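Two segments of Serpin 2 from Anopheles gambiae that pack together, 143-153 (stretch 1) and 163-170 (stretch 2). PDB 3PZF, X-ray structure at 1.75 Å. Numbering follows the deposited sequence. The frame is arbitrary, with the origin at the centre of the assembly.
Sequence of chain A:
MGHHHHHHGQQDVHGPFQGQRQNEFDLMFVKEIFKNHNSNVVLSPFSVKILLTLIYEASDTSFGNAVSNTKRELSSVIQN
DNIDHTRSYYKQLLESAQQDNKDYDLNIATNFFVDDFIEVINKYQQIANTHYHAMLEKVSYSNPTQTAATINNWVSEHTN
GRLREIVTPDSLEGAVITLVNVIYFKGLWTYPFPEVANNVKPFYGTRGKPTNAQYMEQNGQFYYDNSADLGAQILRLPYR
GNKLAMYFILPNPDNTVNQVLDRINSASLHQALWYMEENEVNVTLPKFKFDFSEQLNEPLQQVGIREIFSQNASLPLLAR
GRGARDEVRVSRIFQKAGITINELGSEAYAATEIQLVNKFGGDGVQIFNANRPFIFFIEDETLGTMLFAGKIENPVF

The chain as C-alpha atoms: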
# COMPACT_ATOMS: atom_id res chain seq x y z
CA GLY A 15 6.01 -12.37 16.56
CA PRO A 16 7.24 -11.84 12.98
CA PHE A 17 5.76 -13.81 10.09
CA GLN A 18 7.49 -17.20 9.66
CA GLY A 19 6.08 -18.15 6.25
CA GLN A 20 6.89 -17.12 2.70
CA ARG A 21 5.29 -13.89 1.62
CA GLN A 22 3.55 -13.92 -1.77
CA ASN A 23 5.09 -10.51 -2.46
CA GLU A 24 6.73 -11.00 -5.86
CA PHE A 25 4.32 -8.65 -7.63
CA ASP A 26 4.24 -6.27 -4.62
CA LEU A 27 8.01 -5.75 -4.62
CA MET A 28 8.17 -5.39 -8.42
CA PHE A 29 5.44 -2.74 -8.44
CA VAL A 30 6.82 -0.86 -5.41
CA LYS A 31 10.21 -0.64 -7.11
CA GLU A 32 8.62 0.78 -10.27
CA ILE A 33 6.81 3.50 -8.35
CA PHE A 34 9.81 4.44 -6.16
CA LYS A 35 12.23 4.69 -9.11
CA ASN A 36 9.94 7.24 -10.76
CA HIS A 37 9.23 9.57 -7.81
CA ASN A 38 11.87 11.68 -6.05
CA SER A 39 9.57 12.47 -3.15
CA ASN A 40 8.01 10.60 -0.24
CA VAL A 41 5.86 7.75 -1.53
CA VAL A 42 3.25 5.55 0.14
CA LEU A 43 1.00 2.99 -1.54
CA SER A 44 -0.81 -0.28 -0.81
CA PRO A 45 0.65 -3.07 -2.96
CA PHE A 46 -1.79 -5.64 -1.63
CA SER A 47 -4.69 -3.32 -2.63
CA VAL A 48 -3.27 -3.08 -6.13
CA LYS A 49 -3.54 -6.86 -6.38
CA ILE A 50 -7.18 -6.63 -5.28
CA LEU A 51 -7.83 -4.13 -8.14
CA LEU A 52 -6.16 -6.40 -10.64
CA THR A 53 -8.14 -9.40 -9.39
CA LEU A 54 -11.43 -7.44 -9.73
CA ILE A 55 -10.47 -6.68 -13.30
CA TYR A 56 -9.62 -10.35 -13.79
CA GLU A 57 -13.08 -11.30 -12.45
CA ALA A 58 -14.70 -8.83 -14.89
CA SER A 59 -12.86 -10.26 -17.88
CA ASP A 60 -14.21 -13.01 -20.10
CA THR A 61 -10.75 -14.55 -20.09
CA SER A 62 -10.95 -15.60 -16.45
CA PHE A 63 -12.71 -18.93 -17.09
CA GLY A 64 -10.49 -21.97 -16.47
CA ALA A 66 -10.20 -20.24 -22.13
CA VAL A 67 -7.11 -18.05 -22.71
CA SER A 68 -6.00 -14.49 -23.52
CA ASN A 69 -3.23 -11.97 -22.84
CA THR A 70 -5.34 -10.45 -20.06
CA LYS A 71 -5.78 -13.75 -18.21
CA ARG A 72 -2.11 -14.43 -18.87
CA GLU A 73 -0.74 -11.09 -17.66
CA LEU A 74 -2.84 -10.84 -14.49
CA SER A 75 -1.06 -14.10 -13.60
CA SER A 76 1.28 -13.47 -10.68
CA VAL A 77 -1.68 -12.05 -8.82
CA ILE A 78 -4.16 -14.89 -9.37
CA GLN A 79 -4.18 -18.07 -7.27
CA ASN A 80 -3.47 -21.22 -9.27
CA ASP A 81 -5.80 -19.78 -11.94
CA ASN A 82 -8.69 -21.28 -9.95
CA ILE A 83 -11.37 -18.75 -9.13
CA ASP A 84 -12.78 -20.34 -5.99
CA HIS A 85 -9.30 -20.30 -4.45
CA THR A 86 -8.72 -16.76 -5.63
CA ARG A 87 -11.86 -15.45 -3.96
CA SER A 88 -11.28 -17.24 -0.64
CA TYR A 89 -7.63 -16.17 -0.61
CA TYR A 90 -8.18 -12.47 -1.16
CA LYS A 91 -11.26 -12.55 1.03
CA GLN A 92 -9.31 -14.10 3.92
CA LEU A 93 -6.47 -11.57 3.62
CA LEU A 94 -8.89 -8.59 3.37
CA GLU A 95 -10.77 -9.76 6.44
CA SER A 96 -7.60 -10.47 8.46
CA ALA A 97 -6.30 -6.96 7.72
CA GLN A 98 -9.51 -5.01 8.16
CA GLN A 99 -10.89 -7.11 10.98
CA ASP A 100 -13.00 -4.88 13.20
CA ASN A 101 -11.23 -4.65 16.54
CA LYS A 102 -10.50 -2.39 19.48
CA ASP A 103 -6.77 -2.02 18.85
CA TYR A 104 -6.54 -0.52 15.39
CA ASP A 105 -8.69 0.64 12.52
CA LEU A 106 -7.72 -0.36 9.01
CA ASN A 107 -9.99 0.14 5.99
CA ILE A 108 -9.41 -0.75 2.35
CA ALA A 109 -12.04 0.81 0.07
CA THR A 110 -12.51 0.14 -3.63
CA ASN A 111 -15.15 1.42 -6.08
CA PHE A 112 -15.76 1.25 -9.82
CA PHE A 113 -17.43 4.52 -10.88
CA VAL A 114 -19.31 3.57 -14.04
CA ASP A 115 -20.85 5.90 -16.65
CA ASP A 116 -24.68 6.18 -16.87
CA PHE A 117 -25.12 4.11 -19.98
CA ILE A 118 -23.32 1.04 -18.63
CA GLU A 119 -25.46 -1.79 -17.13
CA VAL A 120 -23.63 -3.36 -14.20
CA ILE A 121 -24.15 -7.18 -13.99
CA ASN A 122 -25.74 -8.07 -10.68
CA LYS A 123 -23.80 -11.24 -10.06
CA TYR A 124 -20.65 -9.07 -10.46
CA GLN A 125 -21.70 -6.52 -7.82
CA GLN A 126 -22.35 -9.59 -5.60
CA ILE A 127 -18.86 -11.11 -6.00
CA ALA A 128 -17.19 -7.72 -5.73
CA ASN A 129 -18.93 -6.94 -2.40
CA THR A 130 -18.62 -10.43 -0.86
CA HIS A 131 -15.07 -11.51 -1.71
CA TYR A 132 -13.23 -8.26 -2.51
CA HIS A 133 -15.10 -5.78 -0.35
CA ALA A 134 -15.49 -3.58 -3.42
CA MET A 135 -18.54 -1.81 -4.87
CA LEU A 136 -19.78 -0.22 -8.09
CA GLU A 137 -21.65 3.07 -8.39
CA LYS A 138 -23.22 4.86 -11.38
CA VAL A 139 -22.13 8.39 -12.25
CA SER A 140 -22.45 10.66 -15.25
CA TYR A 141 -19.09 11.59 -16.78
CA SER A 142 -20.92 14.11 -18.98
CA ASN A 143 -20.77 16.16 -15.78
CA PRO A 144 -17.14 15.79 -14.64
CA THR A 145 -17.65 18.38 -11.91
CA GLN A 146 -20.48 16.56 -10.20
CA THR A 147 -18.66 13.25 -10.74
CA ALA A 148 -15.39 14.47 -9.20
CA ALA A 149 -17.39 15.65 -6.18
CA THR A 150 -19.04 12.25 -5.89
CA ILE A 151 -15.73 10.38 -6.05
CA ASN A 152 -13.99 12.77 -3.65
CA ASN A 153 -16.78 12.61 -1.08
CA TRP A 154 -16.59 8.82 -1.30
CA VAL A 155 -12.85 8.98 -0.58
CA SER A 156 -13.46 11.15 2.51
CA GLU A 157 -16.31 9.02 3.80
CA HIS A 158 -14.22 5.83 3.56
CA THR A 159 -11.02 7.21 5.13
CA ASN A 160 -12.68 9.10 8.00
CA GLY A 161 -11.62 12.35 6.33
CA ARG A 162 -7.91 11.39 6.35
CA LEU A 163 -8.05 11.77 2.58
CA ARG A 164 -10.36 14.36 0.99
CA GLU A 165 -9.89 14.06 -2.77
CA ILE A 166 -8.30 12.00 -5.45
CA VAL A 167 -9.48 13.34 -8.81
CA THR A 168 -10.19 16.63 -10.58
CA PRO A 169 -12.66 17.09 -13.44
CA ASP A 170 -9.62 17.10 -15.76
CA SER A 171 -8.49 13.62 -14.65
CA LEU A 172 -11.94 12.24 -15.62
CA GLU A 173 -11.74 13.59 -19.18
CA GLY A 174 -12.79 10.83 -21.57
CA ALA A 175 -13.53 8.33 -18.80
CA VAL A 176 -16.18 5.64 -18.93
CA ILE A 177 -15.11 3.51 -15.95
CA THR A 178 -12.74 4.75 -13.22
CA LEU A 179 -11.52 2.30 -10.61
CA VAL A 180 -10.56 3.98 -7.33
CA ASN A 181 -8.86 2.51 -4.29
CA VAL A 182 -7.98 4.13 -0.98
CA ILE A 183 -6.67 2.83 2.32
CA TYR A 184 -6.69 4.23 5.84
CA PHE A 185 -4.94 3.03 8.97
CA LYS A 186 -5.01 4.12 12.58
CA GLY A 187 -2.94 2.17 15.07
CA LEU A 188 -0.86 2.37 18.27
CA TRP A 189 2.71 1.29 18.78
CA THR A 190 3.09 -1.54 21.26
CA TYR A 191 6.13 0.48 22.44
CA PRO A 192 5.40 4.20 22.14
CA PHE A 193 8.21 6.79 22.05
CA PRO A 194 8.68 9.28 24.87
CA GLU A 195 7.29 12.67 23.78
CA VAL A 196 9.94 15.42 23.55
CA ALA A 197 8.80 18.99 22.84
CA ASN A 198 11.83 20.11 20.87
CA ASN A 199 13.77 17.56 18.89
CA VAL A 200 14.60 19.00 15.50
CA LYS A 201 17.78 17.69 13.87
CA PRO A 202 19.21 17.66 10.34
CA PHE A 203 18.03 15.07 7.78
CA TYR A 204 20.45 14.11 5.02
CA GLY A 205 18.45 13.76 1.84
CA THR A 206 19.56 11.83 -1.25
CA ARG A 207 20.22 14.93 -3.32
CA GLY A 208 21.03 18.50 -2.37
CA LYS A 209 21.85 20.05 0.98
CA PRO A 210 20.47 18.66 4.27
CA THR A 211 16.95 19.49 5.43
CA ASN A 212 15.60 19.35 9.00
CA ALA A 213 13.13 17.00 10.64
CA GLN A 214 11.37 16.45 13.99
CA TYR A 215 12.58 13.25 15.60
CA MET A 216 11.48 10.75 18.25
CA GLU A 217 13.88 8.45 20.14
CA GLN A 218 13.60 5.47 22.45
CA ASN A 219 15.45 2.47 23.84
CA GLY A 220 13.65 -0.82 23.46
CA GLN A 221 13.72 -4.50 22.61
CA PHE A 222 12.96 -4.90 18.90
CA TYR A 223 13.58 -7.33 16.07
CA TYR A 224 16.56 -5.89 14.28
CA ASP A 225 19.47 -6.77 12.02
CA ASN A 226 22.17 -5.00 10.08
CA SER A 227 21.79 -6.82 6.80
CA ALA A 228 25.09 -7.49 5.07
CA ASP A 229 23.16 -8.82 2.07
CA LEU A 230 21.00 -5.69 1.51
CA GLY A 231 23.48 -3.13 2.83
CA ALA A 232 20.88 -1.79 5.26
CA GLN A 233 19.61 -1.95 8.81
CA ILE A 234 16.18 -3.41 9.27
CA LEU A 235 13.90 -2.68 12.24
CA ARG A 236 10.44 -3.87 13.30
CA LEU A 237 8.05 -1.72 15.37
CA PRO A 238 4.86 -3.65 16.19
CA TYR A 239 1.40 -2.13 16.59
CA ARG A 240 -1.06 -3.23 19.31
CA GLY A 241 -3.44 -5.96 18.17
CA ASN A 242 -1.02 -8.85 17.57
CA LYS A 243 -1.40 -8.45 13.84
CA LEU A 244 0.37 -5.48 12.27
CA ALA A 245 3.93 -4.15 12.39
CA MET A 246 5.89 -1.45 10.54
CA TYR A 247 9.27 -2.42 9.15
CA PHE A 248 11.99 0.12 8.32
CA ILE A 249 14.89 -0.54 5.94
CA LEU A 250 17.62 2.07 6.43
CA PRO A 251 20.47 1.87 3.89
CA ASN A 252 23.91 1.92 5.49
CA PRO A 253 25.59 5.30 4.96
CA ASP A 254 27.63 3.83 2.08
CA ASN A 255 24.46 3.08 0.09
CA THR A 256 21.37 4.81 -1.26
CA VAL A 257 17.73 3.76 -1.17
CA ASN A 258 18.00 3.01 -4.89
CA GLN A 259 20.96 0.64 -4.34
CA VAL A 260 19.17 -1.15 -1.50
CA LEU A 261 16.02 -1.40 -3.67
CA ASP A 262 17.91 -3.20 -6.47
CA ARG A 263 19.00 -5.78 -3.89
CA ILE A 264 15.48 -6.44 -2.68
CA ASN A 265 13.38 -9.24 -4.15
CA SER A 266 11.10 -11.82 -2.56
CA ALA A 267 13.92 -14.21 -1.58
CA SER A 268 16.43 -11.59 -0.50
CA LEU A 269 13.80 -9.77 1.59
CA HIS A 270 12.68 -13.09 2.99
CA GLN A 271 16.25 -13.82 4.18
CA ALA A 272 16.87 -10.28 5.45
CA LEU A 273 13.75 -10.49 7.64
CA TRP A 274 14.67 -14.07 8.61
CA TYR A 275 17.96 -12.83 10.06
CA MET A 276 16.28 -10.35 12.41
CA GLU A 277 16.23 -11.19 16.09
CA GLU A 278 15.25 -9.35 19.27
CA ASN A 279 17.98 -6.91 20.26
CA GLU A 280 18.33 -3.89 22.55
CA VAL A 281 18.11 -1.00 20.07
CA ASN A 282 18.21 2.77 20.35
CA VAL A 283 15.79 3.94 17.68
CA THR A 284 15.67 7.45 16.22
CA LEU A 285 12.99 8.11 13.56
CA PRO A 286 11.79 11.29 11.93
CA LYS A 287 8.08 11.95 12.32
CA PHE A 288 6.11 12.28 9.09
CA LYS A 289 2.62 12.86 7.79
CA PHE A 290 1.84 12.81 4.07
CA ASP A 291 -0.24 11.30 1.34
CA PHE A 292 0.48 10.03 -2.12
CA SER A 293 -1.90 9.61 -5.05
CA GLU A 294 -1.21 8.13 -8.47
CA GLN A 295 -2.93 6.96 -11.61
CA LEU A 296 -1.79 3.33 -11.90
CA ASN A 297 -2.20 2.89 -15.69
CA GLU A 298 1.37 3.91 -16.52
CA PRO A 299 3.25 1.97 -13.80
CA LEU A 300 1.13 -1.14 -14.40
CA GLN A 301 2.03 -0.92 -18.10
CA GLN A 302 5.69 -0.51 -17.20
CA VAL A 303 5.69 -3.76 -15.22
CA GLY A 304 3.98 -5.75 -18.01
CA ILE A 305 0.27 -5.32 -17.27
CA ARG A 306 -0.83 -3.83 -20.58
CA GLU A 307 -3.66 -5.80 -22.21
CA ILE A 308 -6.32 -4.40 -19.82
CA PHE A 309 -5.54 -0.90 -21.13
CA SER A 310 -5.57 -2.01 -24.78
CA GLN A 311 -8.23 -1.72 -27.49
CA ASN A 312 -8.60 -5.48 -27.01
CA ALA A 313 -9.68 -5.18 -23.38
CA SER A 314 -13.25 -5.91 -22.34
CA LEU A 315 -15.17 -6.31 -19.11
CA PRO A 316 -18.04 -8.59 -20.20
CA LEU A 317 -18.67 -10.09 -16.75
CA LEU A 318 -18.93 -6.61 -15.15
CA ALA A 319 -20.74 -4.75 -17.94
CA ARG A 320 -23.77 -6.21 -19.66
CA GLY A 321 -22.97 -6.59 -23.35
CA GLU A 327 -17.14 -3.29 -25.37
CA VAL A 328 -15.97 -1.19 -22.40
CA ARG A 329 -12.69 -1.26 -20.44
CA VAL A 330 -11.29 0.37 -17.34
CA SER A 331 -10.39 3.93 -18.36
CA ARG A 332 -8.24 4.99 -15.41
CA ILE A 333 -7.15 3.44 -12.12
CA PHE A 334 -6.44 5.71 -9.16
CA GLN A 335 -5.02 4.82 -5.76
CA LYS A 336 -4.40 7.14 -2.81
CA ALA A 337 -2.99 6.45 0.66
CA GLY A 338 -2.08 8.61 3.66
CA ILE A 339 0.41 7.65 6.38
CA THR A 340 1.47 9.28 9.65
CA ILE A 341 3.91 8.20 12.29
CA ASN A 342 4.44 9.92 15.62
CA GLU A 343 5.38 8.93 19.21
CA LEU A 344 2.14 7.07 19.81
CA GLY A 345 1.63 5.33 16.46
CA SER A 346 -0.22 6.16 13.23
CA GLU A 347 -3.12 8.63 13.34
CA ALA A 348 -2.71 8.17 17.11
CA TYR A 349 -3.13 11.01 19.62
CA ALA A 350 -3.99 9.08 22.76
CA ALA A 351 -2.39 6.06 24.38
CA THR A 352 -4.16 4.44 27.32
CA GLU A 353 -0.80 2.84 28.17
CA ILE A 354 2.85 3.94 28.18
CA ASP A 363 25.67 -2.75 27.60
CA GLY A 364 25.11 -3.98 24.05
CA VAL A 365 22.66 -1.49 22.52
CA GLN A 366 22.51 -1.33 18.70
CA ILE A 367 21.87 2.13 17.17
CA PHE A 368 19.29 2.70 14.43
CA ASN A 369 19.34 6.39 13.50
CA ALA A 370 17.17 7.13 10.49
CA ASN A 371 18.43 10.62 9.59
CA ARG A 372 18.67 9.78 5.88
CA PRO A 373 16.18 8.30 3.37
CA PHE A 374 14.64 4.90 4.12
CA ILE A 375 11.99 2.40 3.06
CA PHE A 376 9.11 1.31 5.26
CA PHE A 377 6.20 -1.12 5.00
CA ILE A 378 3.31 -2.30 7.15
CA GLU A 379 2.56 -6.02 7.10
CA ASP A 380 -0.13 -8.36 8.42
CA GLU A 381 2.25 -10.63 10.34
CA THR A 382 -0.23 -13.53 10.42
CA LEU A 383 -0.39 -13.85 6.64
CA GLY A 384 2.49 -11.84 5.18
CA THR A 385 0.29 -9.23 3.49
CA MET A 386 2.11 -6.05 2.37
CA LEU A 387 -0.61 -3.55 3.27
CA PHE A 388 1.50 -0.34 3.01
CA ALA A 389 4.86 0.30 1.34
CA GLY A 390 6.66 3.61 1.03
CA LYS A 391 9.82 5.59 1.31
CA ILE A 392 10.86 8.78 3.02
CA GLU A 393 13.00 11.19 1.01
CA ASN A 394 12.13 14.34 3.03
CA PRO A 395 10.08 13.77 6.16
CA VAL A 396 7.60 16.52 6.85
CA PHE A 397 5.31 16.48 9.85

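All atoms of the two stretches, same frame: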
# COMPACT_ATOMS: atom_id res chain seq x y z
N ASN A 143 -20.84 15.12 -16.77
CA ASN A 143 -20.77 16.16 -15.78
C ASN A 143 -19.59 15.84 -14.88
O ASN A 143 -19.77 15.34 -13.78
CB ASN A 143 -22.06 16.19 -14.95
CG ASN A 143 -22.12 17.39 -13.99
OD1 ASN A 143 -21.10 18.06 -13.74
ND2 ASN A 143 -23.30 17.64 -13.45
N PRO A 144 -18.37 16.13 -15.37
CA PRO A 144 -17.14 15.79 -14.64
C PRO A 144 -17.12 16.46 -13.27
O PRO A 144 -16.58 15.91 -12.32
CB PRO A 144 -16.02 16.37 -15.52
CG PRO A 144 -16.66 16.64 -16.86
CD PRO A 144 -18.10 16.92 -16.58
N THR A 145 -17.70 17.65 -13.16
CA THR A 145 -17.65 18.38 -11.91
C THR A 145 -18.44 17.68 -10.82
O THR A 145 -17.95 17.50 -9.71
CB THR A 145 -18.25 19.77 -12.08
OG1 THR A 145 -17.57 20.43 -13.16
CG2 THR A 145 -18.11 20.56 -10.80
N GLN A 146 -19.66 17.30 -11.14
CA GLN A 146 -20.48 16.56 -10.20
C GLN A 146 -19.83 15.22 -9.87
O GLN A 146 -19.84 14.79 -8.72
CB GLN A 146 -21.89 16.36 -10.76
CG GLN A 146 -22.62 15.11 -10.31
CD GLN A 146 -23.93 14.91 -11.07
OE1 GLN A 146 -24.09 13.94 -11.81
NE2 GLN A 146 -24.86 15.84 -10.89
N THR A 147 -19.24 14.59 -10.89
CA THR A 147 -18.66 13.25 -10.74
C THR A 147 -17.44 13.30 -9.84
O THR A 147 -17.30 12.48 -8.95
CB THR A 147 -18.28 12.63 -12.11
OG1 THR A 147 -19.44 12.58 -12.95
CG2 THR A 147 -17.73 11.19 -11.94
N ALA A 148 -16.57 14.29 -10.05
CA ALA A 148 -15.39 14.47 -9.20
C ALA A 148 -15.80 14.64 -7.74
O ALA A 148 -15.19 14.06 -6.84
CB ALA A 148 -14.57 15.67 -9.67
N ALA A 149 -16.85 15.44 -7.52
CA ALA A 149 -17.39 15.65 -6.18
C ALA A 149 -17.87 14.33 -5.58
O ALA A 149 -17.64 14.05 -4.40
CB ALA A 149 -18.55 16.65 -6.24
N THR A 150 -18.53 13.51 -6.38
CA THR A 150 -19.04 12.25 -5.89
C THR A 150 -17.87 11.35 -5.47
O THR A 150 -17.88 10.79 -4.37
CB THR A 150 -19.90 11.56 -6.94
OG1 THR A 150 -21.06 12.37 -7.20
CG2 THR A 150 -20.33 10.21 -6.44
N ILE A 151 -16.88 11.22 -6.34
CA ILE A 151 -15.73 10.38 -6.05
C ILE A 151 -14.96 10.89 -4.83
O ILE A 151 -14.56 10.12 -3.97
CB ILE A 151 -14.80 10.27 -7.28
CG1 ILE A 151 -15.54 9.50 -8.40
CG2 ILE A 151 -13.47 9.56 -6.89
CD1 ILE A 151 -14.85 9.54 -9.73
N ASN A 152 -14.76 12.20 -4.75
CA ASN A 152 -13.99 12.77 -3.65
C ASN A 152 -14.71 12.64 -2.31
O ASN A 152 -14.08 12.33 -1.30
CB ASN A 152 -13.58 14.21 -3.96
CG ASN A 152 -12.58 14.28 -5.09
OD1 ASN A 152 -11.82 13.33 -5.31
ND2 ASN A 152 -12.57 15.37 -5.81
N ASN A 153 -16.03 12.79 -2.31
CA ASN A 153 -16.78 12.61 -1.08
C ASN A 153 -16.75 11.15 -0.64
O ASN A 153 -16.76 10.85 0.55
CB ASN A 153 -18.22 13.11 -1.23
CG ASN A 153 -18.30 14.63 -1.41
OD1 ASN A 153 -17.32 15.35 -1.21
ND2 ASN A 153 -19.48 15.12 -1.79
N LEU A 163 -8.26 11.38 3.96
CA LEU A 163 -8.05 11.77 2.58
C LEU A 163 -9.35 12.43 2.10
O LEU A 163 -10.44 11.93 2.41
CB LEU A 163 -7.78 10.55 1.68
CG LEU A 163 -6.65 9.59 2.09
CD1 LEU A 163 -6.58 8.41 1.12
CD2 LEU A 163 -5.30 10.33 2.17
N ARG A 164 -9.23 13.50 1.33
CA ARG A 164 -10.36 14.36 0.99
C ARG A 164 -10.65 14.39 -0.51
O ARG A 164 -11.73 14.77 -0.92
CB ARG A 164 -10.08 15.79 1.44
CG ARG A 164 -9.85 15.97 2.93
CD ARG A 164 -11.15 15.84 3.71
NE ARG A 164 -10.95 16.09 5.13
CZ ARG A 164 -11.89 16.55 5.96
NH1 ARG A 164 -13.11 16.81 5.50
NH2 ARG A 164 -11.60 16.75 7.24
N GLU A 165 -9.67 14.02 -1.33
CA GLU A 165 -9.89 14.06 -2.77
C GLU A 165 -8.85 13.24 -3.48
O GLU A 165 -7.75 13.01 -2.97
CB GLU A 165 -9.83 15.49 -3.31
CG GLU A 165 -8.43 16.08 -3.32
CD GLU A 165 -8.01 16.56 -1.94
OE1 GLU A 165 -6.81 16.41 -1.58
OE2 GLU A 165 -8.87 17.12 -1.23
N ILE A 166 -9.20 12.81 -4.68
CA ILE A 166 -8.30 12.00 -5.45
C ILE A 166 -8.34 12.34 -6.94
O ILE A 166 -7.41 12.04 -7.66
CB ILE A 166 -8.59 10.51 -5.21
CG1 ILE A 166 -7.49 9.64 -5.80
CG2 ILE A 166 -9.95 10.12 -5.81
CD1 ILE A 166 -7.57 8.18 -5.29
N VAL A 167 -9.41 12.99 -7.40
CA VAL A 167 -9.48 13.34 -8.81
C VAL A 167 -9.94 14.78 -9.01
O VAL A 167 -10.55 15.38 -8.13
CB VAL A 167 -10.45 12.41 -9.61
CG1 VAL A 167 -9.99 10.95 -9.57
CG2 VAL A 167 -11.88 12.57 -9.09
N THR A 168 -9.62 15.35 -10.16
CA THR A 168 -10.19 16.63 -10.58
C THR A 168 -11.04 16.37 -11.81
O THR A 168 -10.89 15.33 -12.44
CB THR A 168 -9.09 17.64 -10.93
OG1 THR A 168 -8.35 17.16 -12.06
CG2 THR A 168 -8.15 17.86 -9.75
N PRO A 169 -11.93 17.31 -12.18
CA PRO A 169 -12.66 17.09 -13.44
C PRO A 169 -11.73 16.72 -14.61
O PRO A 169 -12.09 15.88 -15.44
CB PRO A 169 -13.34 18.44 -13.67
CG PRO A 169 -13.58 18.96 -12.27
CD PRO A 169 -12.37 18.52 -11.48
N ASP A 170 -10.54 17.32 -14.65
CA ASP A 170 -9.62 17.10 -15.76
C ASP A 170 -9.11 15.65 -15.84
O ASP A 170 -8.85 15.14 -16.93
CB ASP A 170 -8.43 18.07 -15.67
CG ASP A 170 -8.76 19.45 -16.22
OD1 ASP A 170 -9.49 19.53 -17.23
OD2 ASP A 170 -8.28 20.46 -15.66

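A helix beginning at Pro144 meets a mostly extended loop that runs back along it: Asn152 lies near Glu165, and eight residues earlier Pro144 lies near Pro169, so the two segments travel in opposing directions. One polar residue, Asn152, ties the helix to the loop, and it covers more surface than any other here. Its side chain, chi1 in the m well, reaches the loop backbone. Asn152 OD1 accepts from Ile166 N at 2.7 Å and from Val167 N at 3.2 Å, while Asn152 ND2 donates to Val167 O at 3.1 Å. All three bonds are nearly straight, so a single amide satisfies three backbone groups.

Toward the start of the helix the packing is aliphatic. Val167 sets CG2 against Ala148 CB at 4.1 Å and against Ile151 CG2, also at 4.1 Å; Ile151 CG2 further meets Ile166 CG2 at 3.7 Å. The methyl of Ala148 points toward the loop and touches Val167 CG2, and Pro169 CD rests 4.0 Å from Ala148 CB. Pro169 then lies against the first turn of the helix, its CB 3.9 Å from Pro144 CB and its CG 4.1 Å from Thr145 CA. The rule is one amide for the backbone bonds and aliphatic groups for fit.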